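Local structure of periplasmic sugar-binding domain protein (Pseudomonas fluorescens Pf-5, 3H75) at residues V6-P11 / Y65-N70; V20-F25 / F263-W268. The protein probably binds a sugar in the periplasm, as a two-domain member of the bacterial solute-binding protein 2 family. All blocks are in the same frame, centred on the assembly; numbering follows the deposited sequence.

Contact 1 (V6-P11 / Y65-N70); sequences VVFLNP and YLMLVN
Strands 6-10 and 65-69 run side by side in the same direction, joined by three backbone hydrogen bonds. V7 uses both polar backbone atoms: its N donates to Y65 O at 3.0 Å, and its O accepts from M67 N at 2.7 Å. That second bond is almost straight, at 177°. M67 O then takes the N-H of L9. Past this point the strands separate, and a water links them, donating to L9 O and accepting from V69 N.

V6, F8, Y65 and M67 form one face. Here the selenomethionine M67 is the main bump. Its chain is extended as far as SE and bends at chi3 (-49°). M67 CG lies 3.7 Å from F8 CD1. M67 SE sits obliquely beside the F8 ring, 4.7 Å from its centroid, in a Met-aromatic contact. The bend carries M67 CE back to V6 CG1, 3.8 Å away. The long side chain thus bridges V6 and F8. Helices 17-33 and 265-277 pack over this face, and the Y65 hydroxyl reaches D276 on the latter.

On the other face, L66 CD2 is the knob. It lies 3.4 Å from V7 O and 3.8 Å from L9 CG, and V7 CG1 is also close to it. At the C-terminal ends, V69 CG2 touches P11 CD at 3.7 Å and also meets the edge of the F8 ring. Strand 36-41 bonds to the far edge of 6-10, so this pair lies inside the 2-1-3 strand order of a Rossmann-like parallel sheet, as in type 1 periplasmic binding proteins.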
ATOM      1  N   VAL A   6     -19.863   3.046  -8.381  1.00 11.57           N
ATOM      2  CA  VAL A   6     -18.509   3.538  -8.170  1.00 11.01           C
ATOM      3  C   VAL A   6     -17.574   2.984  -9.240  1.00 10.12           C
ATOM      4  O   VAL A   6     -17.665   1.813  -9.609  1.00 10.14           O
ATOM      5  CB  VAL A   6     -17.961   3.092  -6.792  1.00 11.13           C
ATOM      6  CG1 VAL A   6     -16.534   3.586  -6.609  1.00 11.04           C
ATOM      7  CG2 VAL A   6     -18.853   3.614  -5.675  1.00 14.46           C
ATOM      8  N   VAL A   7     -16.699   3.839  -9.756  1.00 10.05           N
ATOM      9  CA  VAL A   7     -15.706   3.414 -10.730  1.00 10.63           C
ATOM     10  C   VAL A   7     -14.362   3.693 -10.075  1.00 10.88           C
ATOM     11  O   VAL A   7     -14.118   4.803  -9.593  1.00  9.99           O
ATOM     12  CB  VAL A   7     -15.793   4.208 -12.056  1.00 10.84           C
ATOM     13  CG1 VAL A   7     -14.582   3.885 -12.928  1.00 11.77           C
ATOM     14  CG2 VAL A   7     -17.072   3.847 -12.799  1.00 13.00           C
ATOM     15  N   PHE A   8     -13.505   2.681 -10.020  1.00  8.55           N
ATOM     16  CA  PHE A   8     -12.186   2.858  -9.429  1.00  7.94           C
ATOM     17  C   PHE A   8     -11.126   2.711 -10.498  1.00  7.73           C
ATOM     18  O   PHE A   8     -11.119   1.727 -11.241  1.00  6.99           O
ATOM     19  CB  PHE A   8     -11.930   1.832  -8.311  1.00  9.94           C
ATOM     20  CG  PHE A   8     -10.510   1.843  -7.788  1.00  9.23           C
ATOM     21  CD1 PHE A   8      -9.922   3.028  -7.356  1.00 10.72           C
ATOM     22  CD2 PHE A   8      -9.761   0.672  -7.730  1.00  8.77           C
ATOM     23  CE1 PHE A   8      -8.611   3.049  -6.876  1.00  8.90           C
ATOM     24  CE2 PHE A   8      -8.446   0.682  -7.248  1.00  9.67           C
ATOM     25  CZ  PHE A   8      -7.874   1.871  -6.823  1.00  8.48           C
ATOM     26  N   LEU A   9     -10.244   3.699 -10.581  1.00  6.74           N
ATOM     27  CA  LEU A   9      -9.145   3.677 -11.543  1.00  6.98           C
ATOM     28  C   LEU A   9      -7.924   3.097 -10.825  1.00  8.22           C
ATOM     29  O   LEU A   9      -7.230   3.794 -10.076  1.00  8.39           O
ATOM     30  CB  LEU A   9      -8.863   5.094 -12.058  1.00  8.89           C
ATOM     31  CG  LEU A   9     -10.105   5.805 -12.614  1.00  9.05           C
ATOM     32  CD1 LEU A   9      -9.712   7.178 -13.148  1.00 11.82           C
ATOM     33  CD2 LEU A   9     -10.746   4.962 -13.725  1.00 10.10           C
ATOM     34  N   ASN A  10      -7.703   1.803 -11.048  1.00  7.49           N
ATOM     35  CA  ASN A  10      -6.604   1.045 -10.453  1.00  7.30           C
ATOM     36  C   ASN A  10      -5.329   1.325 -11.263  1.00  5.73           C
ATOM     37  O   ASN A  10      -5.301   1.119 -12.474  1.00  6.54           O
ATOM     38  CB  ASN A  10      -6.963  -0.448 -10.508  1.00  7.20           C
ATOM     39  CG  ASN A  10      -6.072  -1.297  -9.639  1.00  5.89           C
ATOM     40  OD1 ASN A  10      -4.853  -1.198  -9.711  1.00  8.14           O
ATOM     41  ND2 ASN A  10      -6.680  -2.147  -8.808  1.00  6.53           N
ATOM     42  N   PRO A  11      -4.252   1.792 -10.606  1.00  4.85           N
ATOM     43  CA  PRO A  11      -3.008   2.087 -11.328  1.00  6.24           C
ATOM     44  C   PRO A  11      -2.135   0.900 -11.727  1.00  7.43           C
ATOM     45  O   PRO A  11      -1.267   1.027 -12.599  1.00  8.21           O
ATOM     46  CB  PRO A  11      -2.272   3.027 -10.373  1.00  7.54           C
ATOM     47  CG  PRO A  11      -2.678   2.504  -9.016  1.00  8.67           C
ATOM     48  CD  PRO A  11      -4.151   2.166  -9.179  1.00  6.15           C
ATOM     49  N   TYR A  65     -19.813   7.855  -8.069  1.00 12.34           N
ATOM     50  CA  TYR A  65     -18.482   8.154  -7.549  1.00 12.60           C
ATOM     51  C   TYR A  65     -17.368   7.675  -8.472  1.00 10.86           C
ATOM     52  O   TYR A  65     -17.493   6.643  -9.140  1.00 10.94           O
ATOM     53  CB  TYR A  65     -18.278   7.471  -6.192  1.00 13.95           C
ATOM     54  CG  TYR A  65     -19.259   7.881  -5.124  1.00 13.43           C
ATOM     55  CD1 TYR A  65     -18.992   8.962  -4.286  1.00 13.83           C
ATOM     56  CD2 TYR A  65     -20.465   7.199  -4.963  1.00 14.85           C
ATOM     57  CE1 TYR A  65     -19.906   9.357  -3.309  1.00 15.29           C
ATOM     58  CE2 TYR A  65     -21.386   7.587  -3.992  1.00 15.17           C
ATOM     59  CZ  TYR A  65     -21.099   8.667  -3.173  1.00 15.84           C
ATOM     60  OH  TYR A  65     -22.016   9.064  -2.227  1.00 16.29           O
ATOM     61  N   LEU A  66     -16.273   8.430  -8.478  1.00 10.54           N
ATOM     62  CA  LEU A  66     -15.081   8.105  -9.248  1.00 10.50           C
ATOM     63  C   LEU A  66     -13.973   8.064  -8.195  1.00 10.94           C
ATOM     64  O   LEU A  66     -13.705   9.066  -7.529  1.00 10.60           O
ATOM     65  CB  LEU A  66     -14.780   9.201 -10.279  1.00 11.59           C
ATOM     66  CG  LEU A  66     -13.981   8.912 -11.561  1.00 17.41           C
ATOM     67  CD1 LEU A  66     -12.952  10.019 -11.764  1.00 14.33           C
ATOM     68  CD2 LEU A  66     -13.313   7.546 -11.510  1.00 13.46           C
HETATM   69  N   MSE A  67     -13.359   6.899  -8.020  1.00  9.49           N
HETATM   70  CA  MSE A  67     -12.286   6.737  -7.049  1.00  9.65           C
HETATM   71  C   MSE A  67     -10.956   6.605  -7.777  1.00  8.83           C
HETATM   72  O   MSE A  67     -10.859   5.909  -8.780  1.00  7.11           O
HETATM   73  CB  MSE A  67     -12.529   5.494  -6.202  1.00 10.30           C
HETATM   74  CG  MSE A  67     -11.617   5.389  -4.997  1.00 11.39           C
HETATM   75 SE   MSE A  67     -11.979   3.745  -4.039  1.00 24.04          SE
HETATM   76  CE  MSE A  67     -13.877   3.835  -3.887  1.00 13.87           C
ATOM     77  N   LEU A  68      -9.931   7.281  -7.280  1.00  8.84           N
ATOM     78  CA  LEU A  68      -8.626   7.222  -7.920  1.00  8.38           C
ATOM     79  C   LEU A  68      -7.517   7.395  -6.901  1.00  9.15           C
ATOM     80  O   LEU A  68      -7.726   7.964  -5.827  1.00  7.61           O
ATOM     81  CB  LEU A  68      -8.499   8.322  -8.981  1.00 12.71           C
ATOM     82  CG  LEU A  68      -8.690   9.759  -8.476  1.00 12.56           C
ATOM     83  CD1 LEU A  68      -7.782  10.712  -9.248  1.00 16.80           C
ATOM     84  CD2 LEU A  68     -10.153  10.158  -8.610  1.00 13.93           C
ATOM     85  N   VAL A  69      -6.335   6.901  -7.249  1.00  9.79           N
ATOM     86  CA  VAL A  69      -5.173   7.010  -6.381  1.00 10.37           C
ATOM     87  C   VAL A  69      -4.522   8.359  -6.645  1.00 12.76           C
ATOM     88  O   VAL A  69      -4.458   8.814  -7.787  1.00 12.89           O
ATOM     89  CB  VAL A  69      -4.164   5.886  -6.672  1.00 11.39           C
ATOM     90  CG1 VAL A  69      -2.935   6.053  -5.803  1.00 15.54           C
ATOM     91  CG2 VAL A  69      -4.817   4.527  -6.419  1.00 10.79           C
ATOM     92  N   ASN A  70      -4.040   9.005  -5.592  1.00 12.84           N
ATOM     93  CA  ASN A  70      -3.421  10.308  -5.761  1.00 16.36           C
ATOM     94  C   ASN A  70      -2.006  10.216  -6.320  1.00 20.18           C
ATOM     95  O   ASN A  70      -1.251   9.284  -6.012  1.00 18.61           O
ATOM     96  CB  ASN A  70      -3.408  11.061  -4.429  1.00 15.75           C
ATOM     97  CG  ASN A  70      -3.353  12.563  -4.613  1.00 16.71           C
ATOM     98  OD1 ASN A  70      -3.388  13.063  -5.739  1.00 14.26           O
ATOM     99  ND2 ASN A  70      -3.275  13.296  -3.509  1.00 16.06           N
TER
HETATM  100  O   HOH W   1      -5.871   6.117  -9.898  1.00 13.71           O

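Contact 2 (V20-F25 / F263-W268); sequences VSYSQF and FTLGGW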
ATOM      1  N   VAL A  20      -4.264  -6.504  -7.492  1.00  8.07           N
ATOM      2  CA  VAL A  20      -5.351  -7.448  -7.706  1.00  9.47           C
ATOM      3  C   VAL A  20      -5.985  -7.733  -6.338  1.00  8.53           C
ATOM      4  O   VAL A  20      -7.205  -7.827  -6.216  1.00  8.71           O
ATOM      5  CB  VAL A  20      -4.844  -8.762  -8.336  1.00  9.61           C
ATOM      6  CG1 VAL A  20      -5.945  -9.821  -8.298  1.00 10.37           C
ATOM      7  CG2 VAL A  20      -4.409  -8.506  -9.778  1.00 11.13           C
ATOM      8  N   SER A  21      -5.156  -7.854  -5.302  1.00  8.27           N
ATOM      9  CA  SER A  21      -5.677  -8.100  -3.962  1.00  8.67           C
ATOM     10  C   SER A  21      -6.516  -6.917  -3.485  1.00  9.12           C
ATOM     11  O   SER A  21      -7.528  -7.089  -2.803  1.00  8.19           O
ATOM     12  CB  SER A  21      -4.529  -8.362  -2.984  1.00  8.59           C
ATOM     13  OG  SER A  21      -3.923  -9.610  -3.272  1.00  9.30           O
ATOM     14  N   TYR A  22      -6.090  -5.715  -3.859  1.00  7.93           N
ATOM     15  CA  TYR A  22      -6.792  -4.488  -3.497  1.00  6.50           C
ATOM     16  C   TYR A  22      -8.171  -4.551  -4.163  1.00  7.61           C
ATOM     17  O   TYR A  22      -9.190  -4.278  -3.530  1.00  7.00           O
ATOM     18  CB  TYR A  22      -5.998  -3.288  -4.019  1.00  7.33           C
ATOM     19  CG  TYR A  22      -6.391  -1.932  -3.472  1.00  7.20           C
ATOM     20  CD1 TYR A  22      -5.655  -1.329  -2.451  1.00  8.83           C
ATOM     21  CD2 TYR A  22      -7.448  -1.213  -4.032  1.00  7.94           C
ATOM     22  CE1 TYR A  22      -5.952  -0.039  -2.008  1.00  9.33           C
ATOM     23  CE2 TYR A  22      -7.756   0.076  -3.593  1.00  7.62           C
ATOM     24  CZ  TYR A  22      -7.000   0.660  -2.589  1.00 10.97           C
ATOM     25  OH  TYR A  22      -7.251   1.954  -2.203  1.00 10.66           O
ATOM     26  N   SER A  23      -8.187  -4.925  -5.440  1.00  7.17           N
ATOM     27  CA  SER A  23      -9.431  -5.041  -6.197  1.00  8.18           C
ATOM     28  C   SER A  23     -10.362  -6.110  -5.639  1.00  9.21           C
ATOM     29  O   SER A  23     -11.561  -5.879  -5.484  1.00  9.74           O
ATOM     30  CB  SER A  23      -9.133  -5.364  -7.665  1.00  8.70           C
ATOM     31  OG  SER A  23      -8.523  -4.267  -8.314  1.00  7.96           O
ATOM     32  N   GLN A  24      -9.810  -7.281  -5.336  1.00  9.04           N
ATOM     33  CA  GLN A  24     -10.622  -8.373  -4.818  1.00  9.88           C
ATOM     34  C   GLN A  24     -11.276  -8.021  -3.490  1.00  9.14           C
ATOM     35  O   GLN A  24     -12.426  -8.398  -3.243  1.00  9.51           O
ATOM     36  CB  GLN A  24      -9.782  -9.645  -4.667  1.00 11.33           C
ATOM     37  CG  GLN A  24      -9.218 -10.158  -5.985  1.00 17.50           C
ATOM     38  CD  GLN A  24     -10.296 -10.409  -7.023  1.00 23.51           C
ATOM     39  OE1 GLN A  24     -11.147 -11.280  -6.851  1.00 26.27           O
ATOM     40  NE2 GLN A  24     -10.267  -9.640  -8.110  1.00 25.90           N
ATOM     41  N   PHE A  25     -10.558  -7.295  -2.636  1.00  7.02           N
ATOM     42  CA  PHE A  25     -11.112  -6.899  -1.347  1.00  8.84           C
ATOM     43  C   PHE A  25     -12.272  -5.931  -1.590  1.00  9.97           C
ATOM     44  O   PHE A  25     -13.315  -6.022  -0.939  1.00 10.81           O
ATOM     45  CB  PHE A  25     -10.037  -6.232  -0.478  1.00  7.91           C
ATOM     46  CG  PHE A  25     -10.419  -6.114   0.974  1.00  9.82           C
ATOM     47  CD1 PHE A  25     -10.464  -7.245   1.785  1.00 11.72           C
ATOM     48  CD2 PHE A  25     -10.752  -4.880   1.530  1.00  9.02           C
ATOM     49  CE1 PHE A  25     -10.835  -7.149   3.135  1.00 10.71           C
ATOM     50  CE2 PHE A  25     -11.126  -4.775   2.876  1.00 10.68           C
ATOM     51  CZ  PHE A  25     -11.166  -5.915   3.678  1.00  9.71           C
ATOM     52  N   PHE A 263      -3.775  -3.087   1.700  1.00  8.88           N
ATOM     53  CA  PHE A 263      -4.530  -3.628   0.575  1.00  7.28           C
ATOM     54  C   PHE A 263      -6.022  -3.589   0.886  1.00  8.31           C
ATOM     55  O   PHE A 263      -6.849  -3.781  -0.001  1.00  8.25           O
ATOM     56  CB  PHE A 263      -4.097  -5.066   0.254  1.00  7.84           C
ATOM     57  CG  PHE A 263      -4.633  -6.106   1.207  1.00  9.28           C
ATOM     58  CD1 PHE A 263      -5.843  -6.756   0.954  1.00  9.70           C
ATOM     59  CD2 PHE A 263      -3.922  -6.439   2.353  1.00  8.98           C
ATOM     60  CE1 PHE A 263      -6.333  -7.723   1.836  1.00 11.20           C
ATOM     61  CE2 PHE A 263      -4.403  -7.400   3.236  1.00  9.71           C
ATOM     62  CZ  PHE A 263      -5.609  -8.043   2.977  1.00 10.53           C
ATOM     63  N   THR A 264      -6.361  -3.328   2.145  1.00  7.59           N
ATOM     64  CA  THR A 264      -7.761  -3.270   2.559  1.00  7.41           C
ATOM     65  C   THR A 264      -8.381  -1.886   2.382  1.00  8.54           C
ATOM     66  O   THR A 264      -9.596  -1.739   2.484  1.00  7.42           O
ATOM     67  CB  THR A 264      -7.926  -3.633   4.051  1.00  6.69           C
ATOM     68  OG1 THR A 264      -7.183  -2.700   4.846  1.00  7.26           O
ATOM     69  CG2 THR A 264      -7.440  -5.046   4.326  1.00  8.04           C
ATOM     70  N   LEU A 265      -7.563  -0.874   2.113  1.00  8.24           N
ATOM     71  CA  LEU A 265      -8.080   0.490   2.009  1.00  8.01           C
ATOM     72  C   LEU A 265      -9.260   0.684   1.065  1.00  7.85           C
ATOM     73  O   LEU A 265     -10.204   1.399   1.400  1.00  7.43           O
ATOM     74  CB  LEU A 265      -6.954   1.461   1.643  1.00  7.49           C
ATOM     75  CG  LEU A 265      -7.241   2.919   2.027  1.00  9.16           C
ATOM     76  CD1 LEU A 265      -5.931   3.649   2.273  1.00 10.31           C
ATOM     77  CD2 LEU A 265      -8.045   3.591   0.937  1.00  9.02           C
ATOM     78  N   GLY A 266      -9.208   0.053  -0.103  1.00  7.37           N
ATOM     79  CA  GLY A 266     -10.297   0.186  -1.057  1.00  9.53           C
ATOM     80  C   GLY A 266     -11.632  -0.273  -0.494  1.00 10.26           C
ATOM     81  O   GLY A 266     -12.671   0.341  -0.759  1.00  9.39           O
ATOM     82  N   GLY A 267     -11.611  -1.355   0.277  1.00  9.99           N
ATOM     83  CA  GLY A 267     -12.837  -1.872   0.865  1.00  9.76           C
ATOM     84  C   GLY A 267     -13.429  -0.897   1.863  1.00 11.72           C
ATOM     85  O   GLY A 267     -14.641  -0.658   1.882  1.00 10.55           O
ATOM     86  N   TRP A 268     -12.573  -0.330   2.706  1.00  9.15           N
ATOM     87  CA  TRP A 268     -13.025   0.633   3.704  1.00  9.70           C
ATOM     88  C   TRP A 268     -13.575   1.858   2.983  1.00 10.78           C
ATOM     89  O   TRP A 268     -14.544   2.469   3.427  1.00 12.11           O
ATOM     90  CB  TRP A 268     -11.864   1.061   4.602  1.00 11.09           C
ATOM     91  CG  TRP A 268     -11.076  -0.061   5.209  1.00  9.47           C
ATOM     92  CD1 TRP A 268      -9.740  -0.045   5.495  1.00 10.23           C
ATOM     93  CD2 TRP A 268     -11.561  -1.345   5.636  1.00 10.40           C
ATOM     94  NE1 TRP A 268      -9.362  -1.233   6.072  1.00 10.04           N
ATOM     95  CE2 TRP A 268     -10.457  -2.050   6.169  1.00  9.95           C
ATOM     96  CE3 TRP A 268     -12.817  -1.968   5.619  1.00 11.21           C
ATOM     97  CZ2 TRP A 268     -10.570  -3.350   6.679  1.00 11.21           C
ATOM     98  CZ3 TRP A 268     -12.929  -3.261   6.128  1.00 10.23           C
ATOM     99  CH2 TRP A 268     -11.809  -3.936   6.649  1.00 11.39           C
TER
HETATM  100  O   HOH W   2      -9.162  -2.827  -0.932  1.00 10.44           O
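F25 points from helix 17-33 toward segment 263-268. Its CG is anti to the backbone N (chi1 -165°), which sends the ring across to T264. F25 CB starts the path 4.0 Å from F263 O. On one side of the ring, F25 CD1 meets F263 CE1 at 4.2 Å. F263 turns its edge to the F25 face, with the planes at 76°. On the other side, F25 CD2 lies 3.7 Å from G267 CA, since a residue without a side chain lets the ring close on the backbone. F25 CE2 follows, 3.4 Å from T264 O. The methyl T264 CG2 sits over one face, 4.0 Å from the centroid of the F25 ring, as a CH-pi contact. The same methyl also lies over the centre of the F263 ring. At the tip, F25 CZ reaches W268 CH2 at 3.6 Å. Here F25 is the edge and W268 the face, nearly perpendicular at 85°.

F25, F263 and W268 thus make an aromatic cluster in the N-terminal lobe of this two-domain fold. Helix 265-277 joins that lobe only after the chain has passed through most of the second sheet. L340 of helix 338-341 touches the cluster too.

Y22, one turn earlier, brings its ring close to the backbone of G266, with Y22 CE2 3.6 Å from G266 CA. Its hydroxyl hydrogen-bonds to N93 and touches L265 CD2. No direct hydrogen bond joins the two segments. A water does so instead, donating to Y22 O and F263 O and weakly accepting from G267 N.

How the contacts relate
Both contacts belong to the lobe built on the parallel sheet that contains strands 5-10 and 65-69. The centres of contact 1 and contact 2 are about 12 Å apart. Contact 1 lies in the sheet; contact 2 lies in the helix layer on one side of it. Their segments alternate along the chain: 6-11, 20-25, 65-70, then 263-268. Helix 17-33 is the next element after strand 5-10, so the first two segments are close neighbours in sequence. They also touch in space, F8 CZ lying 3.7 Å from Y22 CE2. Segment 263-268 arrives last, after the chain has passed through most of the second sheet. The lobe is therefore completed by returning chain, as in related two-domain binding proteins.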